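Local coordinates for protein nicotinamide-nucleotide adenylyltransferase NadR family / Ribosylnicotinamide kinase (Lactococcus lactis subsp. cremoris, PDB 6GYE) that binds nicotinamide riboside and probably phosphorylates it as a ribosylnicotinamide kinase, with a probable nicotinamide-nucleotide adenylyltransferase activity as well, at residues Ile16-Phe20 against Thr120-Gly124; Phe105-His109 against Pro137-Tyr143; Glu210-Tyr216 against Arg234-Gln239; Thr265-Ala269 against Glu282-Arg286. One frame throughout, in Å; residues are numbered along the deposited sequence.

Interaction 1 of 4, residues Ile16-Phe20 against Thr120-Gly124; sequences IGIYF and TFYVG
The central strand of the five-stranded parallel sheet in the N-terminal, nucleotidyltransferase-like part of the chain pairs here with its neighbour, Ile16-Phe20 with Thr120-Gly124, a topology consistent with the Rossmann-like fold of adenylyltransferases. The strand axes pass 4.9 Å apart at 22°. Three backbone hydrogen bonds fix the register: Thr120 N to Ile16 O, Ile18 N to Thr120 O at 2.9 Å, and Tyr122 N to Ile18 O, the straightest at 171°. Beyond them the strands spread, and Phe20 N donates to water 1, whose further bond to Tyr122 O is too short to be more than doubtful.

On the Ile18 and Phe121 face the two side chains run alongside each other. With CG1 of Ile18 turned beside the backbone N (chi1 -76°), the CG2 branch is set opposite that nitrogen, and Ile18 CG2 comes within 3.7 Å of Phe121 CD1. The Phe20 ring reaches the same ring edge to edge, with Phe20 CE2 3.8 Å from Phe121 CD1, and the edge of Phe20 also meets Tyr122 O, which lies in its ring plane. Leu104 and Ile108 of helix 95-110 cover this face. Replacing Phe121 by an alanine would probably open a gap beside Ile18 CG2 and deprive the Phe20 edge and the covering helix of a shared apolar surface.

On the other face, Tyr122 folds back beside the first strand, its hydroxyl hydrogen-bonded to Asn41 ND2. The ring edge passes Gly17, where a side chain would press on Tyr122 CE2; the actual Gly17 CA lies 3.9 Å from that atom, and Ile18 O sits 3.3 Å from Tyr122 CD2.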
# COMPACT_ATOMS: atom_id res chain seq x y z
N ILE A 16 0.86 28.23 18.27
CA ILE A 16 1.26 27.14 17.38
C ILE A 16 1.48 25.88 18.20
O ILE A 16 2.20 25.92 19.21
CB ILE A 16 2.53 27.49 16.59
CG1 ILE A 16 2.39 28.82 15.83
CG2 ILE A 16 2.94 26.31 15.72
CD1 ILE A 16 1.22 28.90 14.86
N GLY A 17 0.89 24.77 17.77
CA GLY A 17 1.11 23.47 18.39
C GLY A 17 2.02 22.62 17.52
O GLY A 17 1.91 22.63 16.30
N ILE A 18 2.91 21.88 18.17
CA ILE A 18 3.86 21.01 17.49
C ILE A 18 3.51 19.58 17.89
O ILE A 18 3.55 19.23 19.08
CB ILE A 18 5.32 21.34 17.84
CG1 ILE A 18 5.86 22.59 17.14
CG2 ILE A 18 6.23 20.23 17.36
CD1 ILE A 18 5.00 23.79 17.07
N TYR A 19 3.17 18.76 16.90
CA TYR A 19 2.73 17.39 17.14
C TYR A 19 3.68 16.45 16.43
O TYR A 19 3.93 16.62 15.23
CB TYR A 19 1.28 17.18 16.67
CG TYR A 19 0.71 15.82 17.00
CD1 TYR A 19 0.92 14.73 16.17
CD2 TYR A 19 -0.07 15.64 18.13
CE1 TYR A 19 0.40 13.49 16.49
CE2 TYR A 19 -0.59 14.42 18.44
CZ TYR A 19 -0.35 13.34 17.63
OH TYR A 19 -0.90 12.11 17.98
N PHE A 20 4.23 15.49 17.17
CA PHE A 20 5.26 14.58 16.70
C PHE A 20 4.69 13.20 16.40
O PHE A 20 3.72 12.77 17.02
CB PHE A 20 6.35 14.37 17.74
CG PHE A 20 7.17 15.58 18.02
CD1 PHE A 20 8.30 15.84 17.27
CD2 PHE A 20 6.86 16.41 19.07
CE1 PHE A 20 9.10 16.93 17.56
CE2 PHE A 20 7.66 17.52 19.36
CZ PHE A 20 8.77 17.77 18.61
N THR A 120 3.62 25.33 21.84
CA THR A 120 3.44 24.19 22.74
C THR A 120 3.87 22.91 22.05
O THR A 120 3.37 22.58 20.97
CB THR A 120 1.98 24.09 23.21
OG1 THR A 120 1.58 25.32 23.80
CG2 THR A 120 1.81 22.96 24.22
N PHE A 121 4.81 22.19 22.66
CA PHE A 121 5.22 20.86 22.21
C PHE A 121 4.36 19.79 22.88
O PHE A 121 4.28 19.73 24.11
CB PHE A 121 6.70 20.63 22.55
CG PHE A 121 7.66 21.46 21.75
CD1 PHE A 121 8.01 21.10 20.46
CD2 PHE A 121 8.23 22.60 22.29
CE1 PHE A 121 8.89 21.86 19.73
CE2 PHE A 121 9.13 23.37 21.56
CZ PHE A 121 9.46 23.00 20.29
N TYR A 122 3.74 18.92 22.08
CA TYR A 122 3.02 17.76 22.60
C TYR A 122 3.94 16.55 22.51
O TYR A 122 4.25 16.08 21.42
CB TYR A 122 1.70 17.54 21.84
CG TYR A 122 0.80 18.76 21.95
CD1 TYR A 122 -0.09 18.91 23.02
CD2 TYR A 122 0.88 19.80 21.02
CE1 TYR A 122 -0.89 20.05 23.14
CE2 TYR A 122 0.09 20.94 21.14
CZ TYR A 122 -0.80 21.06 22.20
OH TYR A 122 -1.57 22.20 22.30
N VAL A 123 4.38 16.06 23.67
CA VAL A 123 5.47 15.11 23.80
C VAL A 123 5.00 13.89 24.59
O VAL A 123 4.31 14.03 25.60
CB VAL A 123 6.69 15.76 24.50
CG1 VAL A 123 7.73 14.73 24.88
CG2 VAL A 123 7.29 16.81 23.58
N GLY A 124 5.40 12.70 24.14
CA GLY A 124 4.90 11.47 24.72
C GLY A 124 5.83 10.65 25.60
O GLY A 124 5.38 9.65 26.17
O HOH W 1 3.18 14.64 19.76

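Interaction 2 of 4, residues Phe105-His109 against Pro137-Tyr143; sequences FELIH and PADGNQY
Phe105 reaches from its helix to both Pro137 and Tyr143. Its CB approaches Pro137 CG loosely, at 4.2 Å; next, CG lies 3.6 Å from the same proline atom. Further out, CD1 passes both Pro137 CG and Tyr143 OH. The leading atom CE1 is shared: Pro137 CD stands over one face of the Phe105 ring, 3.5 Å from its centroid and close to the ring normal, while the CE1 edge of the Phe105 ring points into the face of Tyr143, Phe105 CE1 being 3.5 Å from Tyr143 CE1. At the tip, CZ again meets Pro137 CD. The ring planes stand 80° apart, a T-shaped pair whose centroids are 5.1 Å apart.

Helix 95-110, which packs on one face of the parallel sheet, here meets the loop that turns through Asp139 into strand 142-147, an outermost strand. One turn along the helix, His109 NE2 donates to Asp139 OD2 at 2.8 Å and 172°, in the imidazole plane and on the anti side of the carboxylate. Tyr143 OH donates to the syn lone pair of that same oxygen, so two donors grip Asp139 OD2. Asn141 ND2 in turn donates to Tyr143 OH at 3.0 Å, in its own amide plane. Asp139 CG sits between backbone N and carbonyl carbon (chi1 57°), which brings OD1 back over its own loop to accept from Asn141 N in an Asx turn.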
# COMPACT_ATOMS: atom_id res chain seq x y z
N PHE A 105 14.17 23.37 16.12
CA PHE A 105 13.81 24.78 16.14
C PHE A 105 14.02 25.43 14.78
O PHE A 105 13.31 26.38 14.43
CB PHE A 105 14.59 25.49 17.23
CG PHE A 105 14.10 25.16 18.60
CD1 PHE A 105 12.90 25.67 19.06
CD2 PHE A 105 14.82 24.30 19.42
CE1 PHE A 105 12.42 25.35 20.32
CE2 PHE A 105 14.35 23.98 20.68
CZ PHE A 105 13.14 24.51 21.13
N GLU A 106 14.97 24.94 14.00
CA GLU A 106 15.08 25.40 12.63
C GLU A 106 13.79 25.10 11.86
O GLU A 106 13.29 25.96 11.12
CB GLU A 106 16.30 24.78 11.97
CG GLU A 106 16.54 25.25 10.56
CD GLU A 106 17.98 25.02 10.15
OE1 GLU A 106 18.57 25.92 9.52
OE2 GLU A 106 18.52 23.95 10.49
N LEU A 107 13.23 23.91 12.05
CA LEU A 107 11.96 23.55 11.41
C LEU A 107 10.86 24.53 11.79
O LEU A 107 10.08 24.96 10.93
CB LEU A 107 11.54 22.14 11.83
CG LEU A 107 11.83 20.92 10.98
CD1 LEU A 107 10.94 19.77 11.46
CD2 LEU A 107 11.60 21.21 9.53
N ILE A 108 10.75 24.85 13.08
CA ILE A 108 9.74 25.80 13.54
C ILE A 108 9.95 27.16 12.89
O ILE A 108 9.00 27.82 12.44
CB ILE A 108 9.78 25.90 15.07
CG1 ILE A 108 9.40 24.57 15.70
CG2 ILE A 108 8.86 27.03 15.55
CD1 ILE A 108 9.36 24.61 17.20
N HIS A 109 11.20 27.63 12.87
CA HIS A 109 11.49 28.94 12.29
C HIS A 109 11.10 28.97 10.81
O HIS A 109 10.45 29.90 10.34
CB HIS A 109 12.96 29.28 12.49
CG HIS A 109 13.36 29.44 13.92
ND1 HIS A 109 14.66 29.32 14.36
CD2 HIS A 109 12.62 29.69 15.03
CE1 HIS A 109 14.71 29.50 15.67
NE2 HIS A 109 13.48 29.73 16.10
N PRO A 137 15.39 28.11 22.76
CA PRO A 137 16.26 29.20 22.33
C PRO A 137 15.67 30.57 22.64
O PRO A 137 14.46 30.73 22.85
CB PRO A 137 16.38 28.99 20.82
CG PRO A 137 15.21 28.11 20.43
CD PRO A 137 14.50 27.65 21.68
N ALA A 138 16.56 31.56 22.67
CA ALA A 138 16.19 32.95 22.89
C ALA A 138 15.90 33.58 21.53
O ALA A 138 16.70 34.34 20.98
CB ALA A 138 17.28 33.69 23.64
N ASP A 139 14.74 33.23 20.97
CA ASP A 139 14.36 33.66 19.63
C ASP A 139 13.14 34.57 19.63
O ASP A 139 12.58 34.82 18.56
CB ASP A 139 14.11 32.44 18.74
CG ASP A 139 13.05 31.51 19.31
OD1 ASP A 139 12.43 31.87 20.33
OD2 ASP A 139 12.85 30.43 18.73
N GLY A 140 12.71 35.06 20.79
CA GLY A 140 11.52 35.87 20.87
C GLY A 140 10.22 35.10 21.04
O GLY A 140 9.17 35.73 21.18
N ASN A 141 10.26 33.76 21.01
CA ASN A 141 9.08 32.94 21.25
C ASN A 141 8.96 32.50 22.70
O ASN A 141 9.94 32.41 23.44
CB ASN A 141 9.11 31.68 20.38
CG ASN A 141 8.91 31.98 18.92
OD1 ASN A 141 8.27 32.97 18.55
ND2 ASN A 141 9.46 31.12 18.08
N GLN A 142 7.72 32.20 23.08
CA GLN A 142 7.39 31.58 24.36
C GLN A 142 7.13 30.10 24.11
O GLN A 142 6.32 29.73 23.25
CB GLN A 142 6.16 32.25 24.98
CG GLN A 142 5.88 31.83 26.42
CD GLN A 142 4.48 32.23 26.89
OE1 GLN A 142 3.50 32.11 26.15
NE2 GLN A 142 4.40 32.75 28.11
N TYR A 143 7.84 29.25 24.85
CA TYR A 143 7.79 27.81 24.67
C TYR A 143 7.27 27.11 25.91
O TYR A 143 7.60 27.48 27.04
CB TYR A 143 9.17 27.24 24.35
CG TYR A 143 9.64 27.64 22.99
CD1 TYR A 143 9.12 27.03 21.85
CD2 TYR A 143 10.61 28.63 22.83
CE1 TYR A 143 9.54 27.38 20.59
CE2 TYR A 143 11.05 28.99 21.56
CZ TYR A 143 10.50 28.36 20.44
OH TYR A 143 10.90 28.70 19.17

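Interaction 3 of 4, residues Glu210-Tyr216 against Arg234-Gln239; sequences EEYAREY and RMITGQ. With SO4 (sulfate ion), chain F.
Beside the nicotinamide riboside pocket of the P-loop kinase part, Gln239 ties the start of helix 212-220 to helix 229-247. Its side chain lies about 7 Å from the bound riboside. Because the chain bends at its second torsion, the amide turns toward the loop and makes two bonds: Gln239 NE2 donates to Glu210 O at 3.0 Å and 172°, within its own amide plane, and Gln239 OE1 accepts from Tyr212 N at 2.7 Å, the donor tilted 32° from the carbonyl plane. Water 2 donates to Gln239 OE1 as well and accepts from Ala213 N, so the first two amides of the helix are both served. Gln239 NE2 also bonds Asn243, a residue of the riboside pocket.

The segment axes cross at 120° with a closest approach of 9.6 Å, and Gly238 lets the Tyr212 ring lie directly against the backbone. Gly238 CA is 3.6 Å from the centroid of the Tyr212 ring and almost on its normal, a CH-pi contact; a side chain there would collide with Tyr212 CE2. Met235 SD rests 3.7 Å from Ala213 CB and makes an oblique Met-aromatic contact with Tyr216, whose OH is hydrogen-bonded to Asp231.

Arg214 NH2 forms a salt bridge with Glu211 OE2 at 3.3 Å and reaches, through weak bonds, a sulfate. Backbone amides of the Walker A-like loop, including Gly192 N and Lys193 N, hold that sulfate where a nucleotide phosphate would probably sit.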
# COMPACT_ATOMS: atom_id res chain seq x y z
N GLU A 210 -11.50 -7.04 -13.26
CA GLU A 210 -11.88 -7.86 -14.40
C GLU A 210 -10.64 -8.11 -15.25
O GLU A 210 -9.60 -7.46 -15.09
CB GLU A 210 -12.96 -7.19 -15.26
CG GLU A 210 -14.29 -6.89 -14.57
CD GLU A 210 -15.16 -8.12 -14.30
OE1 GLU A 210 -14.74 -9.25 -14.63
OE2 GLU A 210 -16.28 -7.95 -13.76
N GLU A 211 -10.76 -9.07 -16.16
CA GLU A 211 -9.67 -9.35 -17.09
C GLU A 211 -9.67 -8.28 -18.17
O GLU A 211 -10.59 -8.22 -19.00
CB GLU A 211 -9.79 -10.75 -17.69
CG GLU A 211 -8.55 -11.12 -18.51
CD GLU A 211 -8.63 -12.48 -19.18
OE1 GLU A 211 -7.61 -13.21 -19.22
OE2 GLU A 211 -9.72 -12.81 -19.69
N TYR A 212 -8.64 -7.43 -18.19
CA TYR A 212 -8.66 -6.29 -19.10
C TYR A 212 -8.68 -6.75 -20.55
O TYR A 212 -9.33 -6.13 -21.40
CB TYR A 212 -7.45 -5.39 -18.81
CG TYR A 212 -7.33 -4.20 -19.76
CD1 TYR A 212 -8.11 -3.07 -19.57
CD2 TYR A 212 -6.47 -4.23 -20.86
CE1 TYR A 212 -8.03 -1.98 -20.43
CE2 TYR A 212 -6.39 -3.13 -21.74
CZ TYR A 212 -7.18 -2.01 -21.52
OH TYR A 212 -7.13 -0.92 -22.36
N ALA A 213 -7.99 -7.86 -20.85
CA ALA A 213 -7.92 -8.35 -22.23
C ALA A 213 -9.30 -8.56 -22.83
O ALA A 213 -9.52 -8.24 -24.01
CB ALA A 213 -7.11 -9.65 -22.29
N ARG A 214 -10.24 -9.07 -22.05
CA ARG A 214 -11.60 -9.23 -22.54
C ARG A 214 -12.23 -7.88 -22.86
O ARG A 214 -12.86 -7.72 -23.90
CB ARG A 214 -12.44 -10.00 -21.54
CG ARG A 214 -13.91 -10.12 -21.90
CD ARG A 214 -14.54 -11.12 -20.97
NE ARG A 214 -13.62 -12.23 -20.76
CZ ARG A 214 -13.71 -13.12 -19.78
NH1 ARG A 214 -14.69 -13.04 -18.88
NH2 ARG A 214 -12.81 -14.09 -19.69
N GLU A 215 -12.10 -6.90 -21.96
CA GLU A 215 -12.64 -5.58 -22.26
C GLU A 215 -12.01 -5.02 -23.52
O GLU A 215 -12.70 -4.52 -24.42
CB GLU A 215 -12.41 -4.61 -21.09
CG GLU A 215 -13.05 -3.23 -21.33
CD GLU A 215 -12.31 -2.06 -20.69
OE1 GLU A 215 -12.09 -2.09 -19.46
OE2 GLU A 215 -11.95 -1.11 -21.42
N TYR A 216 -10.68 -5.12 -23.62
CA TYR A 216 -9.95 -4.55 -24.74
C TYR A 216 -10.41 -5.14 -26.07
O TYR A 216 -10.60 -4.41 -27.05
CB TYR A 216 -8.46 -4.78 -24.50
CG TYR A 216 -7.53 -4.17 -25.51
CD1 TYR A 216 -7.18 -4.88 -26.66
CD2 TYR A 216 -6.99 -2.90 -25.31
CE1 TYR A 216 -6.33 -4.33 -27.60
CE2 TYR A 216 -6.14 -2.34 -26.25
CZ TYR A 216 -5.81 -3.07 -27.39
OH TYR A 216 -4.96 -2.53 -28.31
N ARG A 234 -0.56 -2.41 -24.58
CA ARG A 234 -1.73 -1.76 -23.98
C ARG A 234 -2.42 -2.67 -22.97
O ARG A 234 -2.99 -2.17 -21.99
CB ARG A 234 -2.70 -1.32 -25.08
CG ARG A 234 -2.38 0.07 -25.62
CD ARG A 234 -3.19 0.40 -26.86
NE ARG A 234 -2.73 1.64 -27.47
CZ ARG A 234 -3.39 2.80 -27.41
NH1 ARG A 234 -4.55 2.87 -26.77
NH2 ARG A 234 -2.88 3.88 -28.01
N MET A 235 -2.36 -3.99 -23.16
CA MET A 235 -2.91 -4.89 -22.16
C MET A 235 -2.07 -4.93 -20.89
O MET A 235 -2.60 -5.11 -19.80
CB MET A 235 -3.08 -6.29 -22.75
CG MET A 235 -4.28 -6.38 -23.65
SD MET A 235 -4.56 -7.96 -24.45
CE MET A 235 -2.89 -8.45 -24.76
N ILE A 236 -0.75 -4.73 -21.01
CA ILE A 236 0.07 -4.68 -19.80
C ILE A 236 -0.35 -3.50 -18.92
O ILE A 236 -0.74 -3.68 -17.76
CB ILE A 236 1.56 -4.61 -20.16
CG1 ILE A 236 1.99 -5.91 -20.85
CG2 ILE A 236 2.40 -4.37 -18.91
CD1 ILE A 236 3.24 -5.78 -21.66
N THR A 237 -0.33 -2.29 -19.48
CA THR A 237 -0.67 -1.14 -18.65
C THR A 237 -2.15 -1.13 -18.29
O THR A 237 -2.52 -0.69 -17.19
CB THR A 237 -0.27 0.16 -19.34
OG1 THR A 237 -1.11 0.37 -20.45
CG2 THR A 237 1.15 0.06 -19.86
N GLY A 238 -3.01 -1.65 -19.18
CA GLY A 238 -4.43 -1.68 -18.90
C GLY A 238 -4.80 -2.57 -17.73
O GLY A 238 -5.60 -2.19 -16.87
N GLN A 239 -4.27 -3.80 -17.70
CA GLN A 239 -4.53 -4.68 -16.56
C GLN A 239 -3.92 -4.10 -15.28
O GLN A 239 -4.53 -4.16 -14.21
CB GLN A 239 -3.98 -6.08 -16.82
CG GLN A 239 -4.41 -7.09 -15.76
CD GLN A 239 -5.89 -7.43 -15.83
OE1 GLN A 239 -6.35 -7.97 -16.83
NE2 GLN A 239 -6.64 -7.08 -14.80
S SO4 F . -12.43 -17.49 -17.95
O1 SO4 F . -13.72 -18.19 -17.95
O2 SO4 F . -12.07 -17.04 -19.29
O3 SO4 F . -12.46 -16.29 -17.12
O4 SO4 F . -11.44 -18.45 -17.47
O HOH W 2 -5.82 -8.62 -19.31

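Interaction 4 of 4, residues Thr265-Ala269 against Glu282-Arg286; sequences TRVYA and EPLFR
Arg266 lies across the face of Phe285 and continues to Glu282 on the same neighbouring helix. Its CG is anti to the backbone N (chi1 -167°), and the chain stays extended as far as NE, a shape that carries the methylenes over the ring and delivers the guanidinium beyond it. Arg266 CG stands over the ring centre, 3.7 Å from the Phe285 centroid and almost on the normal, a CH-pi contact; Arg266 CB is tighter against the rim, 3.4 Å from Phe285 CE1. The guanidinium plane is nearly perpendicular to the ring, at 87°, so the cation does not stack on it. Ala269 CB, a turn along, touches Phe285 CZ at 3.8 Å.

Glu282 bends at its second torsion to bring its carboxylate to the guanidinium side-on. Arg266 NE donates to Glu282 OE1 at 2.9 Å, and Arg266 NH2 to Glu282 OE2 at 2.8 Å; both acceptors lie in the guanidinium plane and are met on their syn sides, though the carboxylate is turned 34° from the guanidinium. Segments 265-269 and 282-286, nearly antiparallel, belong to helices 262-272 and 275-290 of the P-loop kinase part. Arg266 NH1 has a second acid, Glu333 of helix 320-333. With a leucine in its place, Glu282 and Glu333 would probably both be left without their shared cation. Two acids around one buried arginine suggest that its charge is largely compensated within the protein, while the two bonds to Glu282 hold the guanidinium against rotation.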
# COMPACT_ATOMS: atom_id res chain seq x y z
N THR A 265 -0.18 -12.01 -19.04
CA THR A 265 0.02 -11.43 -20.37
C THR A 265 1.37 -11.81 -20.93
O THR A 265 1.50 -12.02 -22.14
CB THR A 265 -0.11 -9.91 -20.32
OG1 THR A 265 -1.38 -9.57 -19.76
CG2 THR A 265 -0.01 -9.29 -21.76
N ARG A 266 2.39 -11.93 -20.07
CA ARG A 266 3.72 -12.30 -20.54
C ARG A 266 3.77 -13.73 -21.04
O ARG A 266 4.57 -14.06 -21.91
CB ARG A 266 4.75 -12.07 -19.43
CG ARG A 266 6.20 -12.13 -19.90
CD ARG A 266 7.19 -11.83 -18.76
NE ARG A 266 8.59 -11.89 -19.20
CZ ARG A 266 9.38 -12.95 -19.05
NH1 ARG A 266 8.92 -14.04 -18.47
NH2 ARG A 266 10.64 -12.92 -19.47
N VAL A 267 2.92 -14.60 -20.49
CA VAL A 267 2.86 -15.96 -21.01
C VAL A 267 2.30 -15.95 -22.43
O VAL A 267 2.87 -16.56 -23.34
CB VAL A 267 2.04 -16.85 -20.08
CG1 VAL A 267 1.81 -18.20 -20.73
CG2 VAL A 267 2.75 -17.01 -18.72
N TYR A 268 1.19 -15.23 -22.65
CA TYR A 268 0.64 -15.16 -24.00
C TYR A 268 1.63 -14.55 -24.97
O TYR A 268 1.84 -15.07 -26.08
CB TYR A 268 -0.67 -14.37 -24.02
CG TYR A 268 -1.84 -15.13 -23.43
CD1 TYR A 268 -2.22 -16.36 -23.95
CD2 TYR A 268 -2.55 -14.61 -22.35
CE1 TYR A 268 -3.28 -17.07 -23.41
CE2 TYR A 268 -3.63 -15.31 -21.81
CZ TYR A 268 -3.99 -16.54 -22.34
OH TYR A 268 -5.05 -17.23 -21.80
N ALA A 269 2.29 -13.45 -24.57
CA ALA A 269 3.26 -12.81 -25.45
C ALA A 269 4.38 -13.78 -25.82
O ALA A 269 4.76 -13.87 -27.00
CB ALA A 269 3.85 -11.56 -24.78
N GLU A 282 9.95 -6.69 -23.25
CA GLU A 282 10.53 -7.15 -22.00
C GLU A 282 10.75 -6.05 -20.97
O GLU A 282 10.41 -6.26 -19.80
CB GLU A 282 11.85 -7.90 -22.29
CG GLU A 282 11.71 -9.41 -22.44
CD GLU A 282 11.32 -10.10 -21.13
OE1 GLU A 282 10.17 -9.94 -20.68
OE2 GLU A 282 12.19 -10.80 -20.56
N PRO A 283 11.31 -4.88 -21.32
CA PRO A 283 11.44 -3.83 -20.29
C PRO A 283 10.13 -3.43 -19.64
O PRO A 283 10.07 -3.30 -18.42
CB PRO A 283 12.07 -2.66 -21.07
CG PRO A 283 12.81 -3.32 -22.18
CD PRO A 283 11.93 -4.47 -22.59
N LEU A 284 9.06 -3.26 -20.42
CA LEU A 284 7.77 -2.92 -19.83
C LEU A 284 7.23 -4.07 -18.97
O LEU A 284 6.61 -3.83 -17.93
CB LEU A 284 6.78 -2.53 -20.92
CG LEU A 284 5.34 -2.25 -20.46
CD1 LEU A 284 5.27 -1.09 -19.46
CD2 LEU A 284 4.43 -2.01 -21.64
N PHE A 285 7.44 -5.32 -19.39
CA PHE A 285 7.05 -6.44 -18.54
C PHE A 285 7.77 -6.38 -17.20
O PHE A 285 7.13 -6.46 -16.15
CB PHE A 285 7.36 -7.78 -19.23
CG PHE A 285 6.29 -8.25 -20.17
CD1 PHE A 285 5.00 -8.46 -19.73
CD2 PHE A 285 6.60 -8.52 -21.50
CE1 PHE A 285 4.02 -8.91 -20.60
CE2 PHE A 285 5.64 -8.97 -22.37
CZ PHE A 285 4.34 -9.16 -21.93
N ARG A 286 9.10 -6.23 -17.24
CA ARG A 286 9.91 -6.26 -16.02
C ARG A 286 9.51 -5.13 -15.08
O ARG A 286 9.30 -5.34 -13.88
CB ARG A 286 11.40 -6.18 -16.36
CG ARG A 286 11.93 -7.34 -17.21
CD ARG A 286 13.45 -7.50 -17.13
NE ARG A 286 14.17 -6.27 -17.49
CZ ARG A 286 14.50 -5.94 -18.73
NH1 ARG A 286 14.19 -6.75 -19.74
NH2 ARG A 286 15.14 -4.81 -18.96

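How the interactions relate
The four contacts fall into two pairs on opposite sides of the chain's centre. Interactions 1 and 2 have centres 13 Å apart and share the five-stranded parallel sheet of the N-terminal part; their segments alternate along the sequence, and Phe121 joins them by packing on Ile108, Phe105 and Tyr143. Interactions 3 and 4, also 13 Å apart, follow one after the other within the P-loop kinase part, where Ile236 of helix 229-247 packs on Phe285, Leu284 and Thr265. Between the pairs the centres are about 49 to 56 Å apart, with no touch. This separation fits a two-part enzyme, with the riboside bound in the part holding interactions 3 and 4.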